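Local atomic coordinates of L-lysine 6-oxidase (Marinomonas mediterranea, PDB entry 3WEU), a protein that oxidises the side-chain amine of L-lysine with a cysteine tryptophylquinone cofactor, releasing the hydrogen peroxide that makes this secreted protein antibacterial. Residues V87-K92 / L193-G198; A12-A17 / D219-G224. All coordinates share one frame; numbering follows the deposited sequence.

Contact 1 of 2, residues V87-K92 / L193-G198; sequences VHLANK and LIVLGG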
ATOM      1  N   VAL A  87      18.212  -1.989  39.028  1.00 18.64           N
ATOM      2  CA  VAL A  87      17.136  -2.487  38.183  1.00 18.80           C
ATOM      3  C   VAL A  87      17.610  -2.666  36.782  1.00 19.96           C
ATOM      4  O   VAL A  87      18.189  -1.717  36.136  1.00 20.21           O
ATOM      5  CB  VAL A  87      15.948  -1.499  38.191  1.00 17.68           C
ATOM      6  CG1 VAL A  87      14.848  -2.032  37.277  1.00 18.76           C
ATOM      7  CG2 VAL A  87      15.470  -1.275  39.606  1.00 18.13           C
ATOM      8  N   HIS A  88      17.394  -3.868  36.270  1.00 19.08           N
ATOM      9  CA  HIS A  88      17.775  -4.146  34.924  1.00 18.71           C
ATOM     10  C   HIS A  88      16.566  -4.493  34.024  1.00 17.41           C
ATOM     11  O   HIS A  88      16.074  -5.605  34.045  1.00 17.88           O
ATOM     12  CB  HIS A  88      18.842  -5.276  34.878  1.00 20.72           C
ATOM     13  CG  HIS A  88      19.468  -5.485  33.521  1.00 21.26           C
ATOM     14  ND1 HIS A  88      20.479  -6.418  33.300  1.00 22.15           N
ATOM     15  CD2 HIS A  88      19.215  -4.925  32.320  1.00 22.19           C
ATOM     16  CE1 HIS A  88      20.823  -6.396  32.028  1.00 22.63           C
ATOM     17  NE2 HIS A  88      20.112  -5.466  31.418  1.00 24.59           N
ATOM     18  N   LEU A  89      16.117  -3.529  33.242  1.00 18.07           N
ATOM     19  CA  LEU A  89      14.962  -3.686  32.371  1.00 19.50           C
ATOM     20  C   LEU A  89      15.467  -3.930  30.955  1.00 20.81           C
ATOM     21  O   LEU A  89      16.523  -3.400  30.578  1.00 21.34           O
ATOM     22  CB  LEU A  89      14.154  -2.382  32.370  1.00 19.34           C
ATOM     23  CG  LEU A  89      13.602  -1.882  33.709  1.00 19.52           C
ATOM     24  CD1 LEU A  89      12.676  -0.657  33.493  1.00 19.02           C
ATOM     25  CD2 LEU A  89      12.918  -2.958  34.508  1.00 20.68           C
ATOM     26  N   ALA A  90      14.741  -4.700  30.162  1.00 18.49           N
ATOM     27  CA  ALA A  90      15.045  -4.909  28.740  1.00 17.98           C
ATOM     28  C   ALA A  90      13.783  -5.233  27.957  1.00 19.09           C
ATOM     29  O   ALA A  90      12.727  -5.559  28.535  1.00 17.11           O
ATOM     30  CB  ALA A  90      16.064  -6.049  28.534  1.00 19.44           C
ATOM     31  N   ASN A  91      13.856  -5.036  26.644  1.00 17.41           N
ATOM     32  CA  ASN A  91      12.767  -5.413  25.782  1.00 18.17           C
ATOM     33  C   ASN A  91      13.315  -6.372  24.804  1.00 17.78           C
ATOM     34  O   ASN A  91      14.123  -5.978  23.909  1.00 19.12           O
ATOM     35  CB  ASN A  91      12.239  -4.163  25.088  1.00 16.89           C
ATOM     36  CG  ASN A  91      11.139  -4.432  24.094  1.00 20.14           C
ATOM     37  OD1 ASN A  91      11.200  -5.331  23.258  1.00 20.77           O
ATOM     38  ND2 ASN A  91      10.179  -3.565  24.103  1.00 19.21           N
ATOM     39  N   LYS A  92      12.841  -7.605  24.883  1.00 18.51           N
ATOM     40  CA  LYS A  92      13.310  -8.652  23.957  1.00 16.74           C
ATOM     41  C   LYS A  92      12.365  -8.930  22.836  1.00 19.10           C
ATOM     42  O   LYS A  92      12.558  -9.934  22.105  1.00 20.02           O
ATOM     43  CB  LYS A  92      13.475  -9.937  24.756  1.00 18.05           C
ATOM     44  CG  LYS A  92      14.768 -10.102  25.491  1.00 19.15           C
ATOM     45  CD  LYS A  92      14.802 -11.433  26.127  1.00 19.04           C
ATOM     46  CE  LYS A  92      16.113 -11.848  26.769  1.00 20.86           C
ATOM     47  NZ  LYS A  92      16.036 -13.259  27.237  1.00 20.20           N
ATOM     48  N   LEU A 193      12.729   2.807  46.424  1.00 16.96           N
ATOM     49  CA  LEU A 193      12.821   2.838  44.967  1.00 16.39           C
ATOM     50  C   LEU A 193      11.501   3.179  44.282  1.00 16.73           C
ATOM     51  O   LEU A 193      10.443   2.692  44.705  1.00 17.35           O
ATOM     52  CB  LEU A 193      13.279   1.470  44.496  1.00 16.83           C
ATOM     53  CG  LEU A 193      13.242   1.220  42.991  1.00 16.75           C
ATOM     54  CD1 LEU A 193      14.231   2.065  42.263  1.00 17.25           C
ATOM     55  CD2 LEU A 193      13.523  -0.272  42.622  1.00 19.02           C
ATOM     56  N   ILE A 194      11.560   3.975  43.250  1.00 15.39           N
ATOM     57  CA  ILE A 194      10.439   4.205  42.333  1.00 17.98           C
ATOM     58  C   ILE A 194      10.910   3.906  40.972  1.00 17.97           C
ATOM     59  O   ILE A 194      11.889   4.491  40.499  1.00 16.43           O
ATOM     60  CB  ILE A 194       9.933   5.690  42.400  1.00 17.03           C
ATOM     61  CG1 ILE A 194       9.320   5.934  43.746  1.00 17.66           C
ATOM     62  CG2 ILE A 194       8.913   5.996  41.289  1.00 18.12           C
ATOM     63  CD1 ILE A 194       9.182   7.402  44.152  1.00 18.90           C
ATOM     64  N   VAL A 195      10.263   2.964  40.297  1.00 16.42           N
ATOM     65  CA  VAL A 195      10.592   2.727  38.918  1.00 15.58           C
ATOM     66  C   VAL A 195       9.531   3.251  37.992  1.00 15.87           C
ATOM     67  O   VAL A 195       8.361   2.977  38.184  1.00 15.62           O
ATOM     68  CB  VAL A 195      10.723   1.225  38.634  1.00 18.11           C
ATOM     69  CG1 VAL A 195      11.119   0.995  37.164  1.00 18.02           C
ATOM     70  CG2 VAL A 195      11.695   0.577  39.612  1.00 18.58           C
ATOM     71  N   LEU A 196       9.940   4.060  37.037  1.00 14.04           N
ATOM     72  CA  LEU A 196       9.109   4.572  36.013  1.00 15.77           C
ATOM     73  C   LEU A 196       9.616   3.955  34.730  1.00 17.32           C
ATOM     74  O   LEU A 196      10.855   3.798  34.534  1.00 18.33           O
ATOM     75  CB  LEU A 196       9.215   6.087  35.981  1.00 15.85           C
ATOM     76  CG  LEU A 196       8.672   6.815  37.208  1.00 16.09           C
ATOM     77  CD1 LEU A 196       9.366   8.115  37.491  1.00 17.05           C
ATOM     78  CD2 LEU A 196       7.236   7.174  36.964  1.00 17.49           C
ATOM     79  N   GLY A 197       8.687   3.588  33.860  1.00 17.58           N
ATOM     80  CA  GLY A 197       8.978   2.898  32.613  1.00 17.21           C
ATOM     81  C   GLY A 197       9.019   3.841  31.441  1.00 17.41           C
ATOM     82  O   GLY A 197       9.250   5.022  31.584  1.00 16.91           O
ATOM     83  N   GLY A 198       8.746   3.291  30.276  1.00 17.34           N
ATOM     84  CA  GLY A 198       8.787   4.010  29.010  1.00 17.29           C
ATOM     85  C   GLY A 198       7.829   5.161  28.826  1.00 17.95           C
ATOM     86  O   GLY A 198       6.911   5.456  29.659  1.00 17.51           O
TER

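Contact 2 of 2, residues A12-A17 / D219-G224; sequences ARLGNA and DDISDG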
ATOM      1  N   ALA A  12       4.618  -0.680  36.311  1.00 14.52           N
ATOM      2  CA  ALA A  12       4.626   0.709  35.920  1.00 16.04           C
ATOM      3  C   ALA A  12       3.880   0.799  34.601  1.00 16.45           C
ATOM      4  O   ALA A  12       3.709  -0.225  33.883  1.00 14.99           O
ATOM      5  CB  ALA A  12       6.053   1.203  35.724  1.00 18.51           C
ATOM      6  N   ARG A  13       3.487   2.014  34.233  0.50 16.51           N
ATOM      7  CA  ARG A  13       2.797   2.189  32.986  0.50 17.03           C
ATOM      8  C   ARG A  13       3.329   3.350  32.198  0.50 16.46           C
ATOM      9  O   ARG A  13       3.661   4.410  32.740  0.50 16.62           O
ATOM     10  CB  ARG A  13       1.298   2.289  33.212  0.50 19.04           C
ATOM     11  CG  ARG A  13       0.800   1.108  34.016  0.50 21.09           C
ATOM     12  CD  ARG A  13      -0.705   0.971  34.084  0.50 23.24           C
ATOM     13  NE  ARG A  13      -1.010  -0.057  33.126  0.50 27.70           N
ATOM     14  CZ  ARG A  13      -1.211  -1.338  33.398  0.50 28.22           C
ATOM     15  NH1 ARG A  13      -1.230  -1.797  34.637  0.50 27.62           N
ATOM     16  NH2 ARG A  13      -1.415  -2.149  32.387  0.50 28.42           N
ATOM     17  N   LEU A  14       3.390   3.134  30.904  1.00 14.81           N
ATOM     18  CA  LEU A  14       3.911   4.102  29.974  1.00 15.27           C
ATOM     19  C   LEU A  14       3.181   5.432  30.045  1.00 16.81           C
ATOM     20  O   LEU A  14       1.964   5.483  30.284  1.00 15.85           O
ATOM     21  CB  LEU A  14       3.705   3.572  28.531  1.00 16.53           C
ATOM     22  CG  LEU A  14       4.376   2.296  28.130  1.00 15.86           C
ATOM     23  CD1 LEU A  14       3.991   2.002  26.695  1.00 17.16           C
ATOM     24  CD2 LEU A  14       5.910   2.419  28.318  1.00 17.94           C
ATOM     25  N   GLY A  15       3.912   6.499  29.770  1.00 15.21           N
ATOM     26  CA  GLY A  15       3.338   7.826  29.691  1.00 15.84           C
ATOM     27  C   GLY A  15       4.224   8.760  28.871  1.00 15.89           C
ATOM     28  O   GLY A  15       5.461   8.797  29.041  1.00 17.19           O
ATOM     29  N   ASN A  16       3.587   9.602  28.093  1.00 16.95           N
ATOM     30  CA  ASN A  16       4.284  10.543  27.232  1.00 16.47           C
ATOM     31  C   ASN A  16       4.301  11.994  27.712  1.00 17.56           C
ATOM     32  O   ASN A  16       4.694  12.900  26.974  1.00 18.40           O
ATOM     33  CB  ASN A  16       3.810  10.390  25.775  1.00 16.99           C
ATOM     34  CG  ASN A  16       2.365  10.711  25.564  1.00 18.15           C
ATOM     35  OD1 ASN A  16       1.579  10.739  26.487  1.00 19.47           O
ATOM     36  ND2 ASN A  16       1.983  10.913  24.292  1.00 18.81           N
ATOM     37  N   ALA A  17       3.857  12.238  28.924  1.00 18.69           N
ATOM     38  CA  ALA A  17       3.915  13.604  29.471  1.00 18.63           C
ATOM     39  C   ALA A  17       5.382  13.915  29.818  1.00 20.72           C
ATOM     40  O   ALA A  17       6.294  13.114  29.540  1.00 18.13           O
ATOM     41  CB  ALA A  17       3.044  13.742  30.711  1.00 19.98           C
ATOM     42  N   ASP A 219       9.149  -1.027  20.506  1.00 18.87           N
ATOM     43  CA  ASP A 219       8.491  -0.183  21.484  1.00 19.81           C
ATOM     44  C   ASP A 219       9.341  -0.099  22.735  1.00 20.37           C
ATOM     45  O   ASP A 219      10.409  -0.701  22.760  1.00 19.51           O
ATOM     46  CB  ASP A 219       7.040  -0.656  21.702  1.00 18.31           C
ATOM     47  CG  ASP A 219       6.893  -1.948  22.519  1.00 16.78           C
ATOM     48  OD1 ASP A 219       7.777  -2.337  23.278  1.00 18.70           O
ATOM     49  OD2 ASP A 219       5.815  -2.566  22.430  1.00 18.10           O
ATOM     50  N   ASP A 220       8.853   0.622  23.763  1.00 16.90           N
ATOM     51  CA  ASP A 220       9.623   0.900  24.936  1.00 18.66           C
ATOM     52  C   ASP A 220       9.000   0.294  26.170  1.00 18.65           C
ATOM     53  O   ASP A 220       9.336   0.642  27.269  1.00 19.19           O
ATOM     54  CB  ASP A 220       9.955   2.389  25.113  1.00 18.97           C
ATOM     55  CG  ASP A 220       8.756   3.271  25.377  1.00 22.92           C
ATOM     56  OD1 ASP A 220       7.602   2.778  25.462  1.00 21.91           O
ATOM     57  OD2 ASP A 220       9.006   4.501  25.384  1.00 20.57           O
ATOM     58  N   ILE A 221       8.148  -0.699  25.946  1.00 17.97           N
ATOM     59  CA  ILE A 221       7.795  -1.656  26.992  1.00 16.84           C
ATOM     60  C   ILE A 221       9.063  -2.334  27.434  1.00 19.00           C
ATOM     61  O   ILE A 221       9.977  -2.450  26.636  1.00 18.93           O
ATOM     62  CB  ILE A 221       6.768  -2.701  26.438  1.00 17.85           C
ATOM     63  CG1 ILE A 221       5.414  -2.055  26.135  1.00 18.50           C
ATOM     64  CG2 ILE A 221       6.624  -3.919  27.354  1.00 18.15           C
ATOM     65  CD1 ILE A 221       4.615  -1.715  27.426  1.00 19.40           C
ATOM     66  N   SER A 222       9.113  -2.776  28.695  1.00 17.73           N
ATOM     67  CA  SER A 222      10.224  -3.564  29.190  1.00 20.40           C
ATOM     68  C   SER A 222       9.811  -4.296  30.437  1.00 19.32           C
ATOM     69  O   SER A 222       8.739  -4.042  31.040  1.00 19.06           O
ATOM     70  CB  SER A 222      11.426  -2.673  29.539  1.00 20.68           C
ATOM     71  OG  SER A 222      11.150  -1.887  30.677  1.00 19.95           O
ATOM     72  N   ASP A 223      10.651  -5.215  30.848  1.00 16.23           N
ATOM     73  CA  ASP A 223      10.546  -5.821  32.174  1.00 16.87           C
ATOM     74  C   ASP A 223      11.933  -6.314  32.618  1.00 17.43           C
ATOM     75  O   ASP A 223      12.838  -6.409  31.772  1.00 18.51           O
ATOM     76  CB  ASP A 223       9.570  -7.029  32.147  1.00 15.13           C
ATOM     77  CG  ASP A 223      10.123  -8.231  31.421  1.00 15.89           C
ATOM     78  OD1 ASP A 223      10.003  -8.262  30.189  1.00 16.15           O
ATOM     79  OD2 ASP A 223      10.636  -9.183  32.112  1.00 17.16           O
ATOM     80  N   GLY A 224      12.083  -6.586  33.908  1.00 17.19           N
ATOM     81  CA  GLY A 224      13.340  -7.094  34.430  1.00 18.80           C
ATOM     82  C   GLY A 224      13.512  -7.115  35.904  1.00 18.62           C
ATOM     83  O   GLY A 224      12.575  -6.971  36.670  1.00 18.85           O
TER

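Contact 1 of 2, residues V87-K92 / L193-G198
Val87 opens the contact by sending CG2 to two side chains of 193-198: CD2 of Leu193 at 3.7 Å and, less closely, CG2 of Val195 at 4.2 Å. Its other methyl, CG1, stands anti to the backbone N (chi1 179°), which leaves CG2 beside that N as the branch that meets both partners. The Val87 and Leu193 side chains cross obliquely, a methyl from each making the touch; on the Leu193 side CG is anti to the backbone N (chi1 171°), beside the carbonyl carbon. His88, next along, has its CB on the other side of the strand, where NE2 bonds to Asp138 and the ring meets that of Tyr162 with the planes near perpendicular.

The strand axes run almost parallel, 12° apart, yet their closest approach is 10.3 Å, about twice the spacing of neighbouring strands in a sheet. The pairing agrees with this: strand 80-91 bonds to strands 137-145 and 223-232, strand 193-196 to 58-66 and 181-187. The two are thus non-adjacent strands of one mixed sheet in the N-terminal family region; side chains that face each other over such a gap are consistent with a curled, barrel-like sheet whose inner face they fill. Leu193 also packs on Phe63, Val144 and Val226, adding three more strands to the same apolar cluster.

Leu89 points its CB toward 193-198 again, two residues after Val87, and places CD1 at 4.3 Å from Val195 CG1. Val195 therefore receives Val87 on one methyl and Leu89 on the other.

Contact 2 of 2, residues A12-A17 / D219-G224
Leu14 meets Ile221 with CD1 and Asp220 chiefly with CD2, in a buried contact between the loop that follows strand 4-13 and the turn that leads into strand 223-232. That turn is an Asx turn: Ile221 N donates to Asp219 OD1 at 3.2 Å, bent to 137° and arriving from above the carboxylate plane, 60° out of it.

The side chains of Leu14 and Ile221 cross at about a right angle, with Leu14 CD1 3.8 Å from Ile221 CD1. Ile221 CB does not point at the other segment; its CG1 lies anti to the carbonyl carbon (chi1 -68°), and the terminal CD1 closes the gap. Trp509 packs on both side chains, and Val246 also touches Leu14.

Past Asp220 the leucine slants so that a methyl comes up against a carboxylate oxygen. Asp220 OD2 accepts from the backbone N atoms of Tyr199 and Phe201, two bonds that would limit rotation of the carboxylate, and OD1 also has a hydrogen-bond partner outside the two segments. Asp220 OD1 lies 3.3 Å from Leu14 CD2 and 3.9 Å from Leu14 CD1.

Overall arrangement
The centres of contact 1 and contact 2 lie about 8 Å apart, and strands 80-91 and 223-232, neighbours in the sheet, join them directly. Ala90 N sits 3.0 Å from Asp223 O, a probable antiparallel backbone bond, and Asn91 ND2 makes a probable hydrogen bond of 2.8 Å to Ile221 O, tying the strand of contact 1 to the turn of contact 2. A second link runs between the remaining segments, where Gly15 and Gly198 share a backbone hydrogen bond. In sequence, 87-92 and 193-198 both fall between 12-17 and 219-224. The cysteine tryptophylquinone is formed by Cys516 and Trp581, neither of which belongs to the four segments.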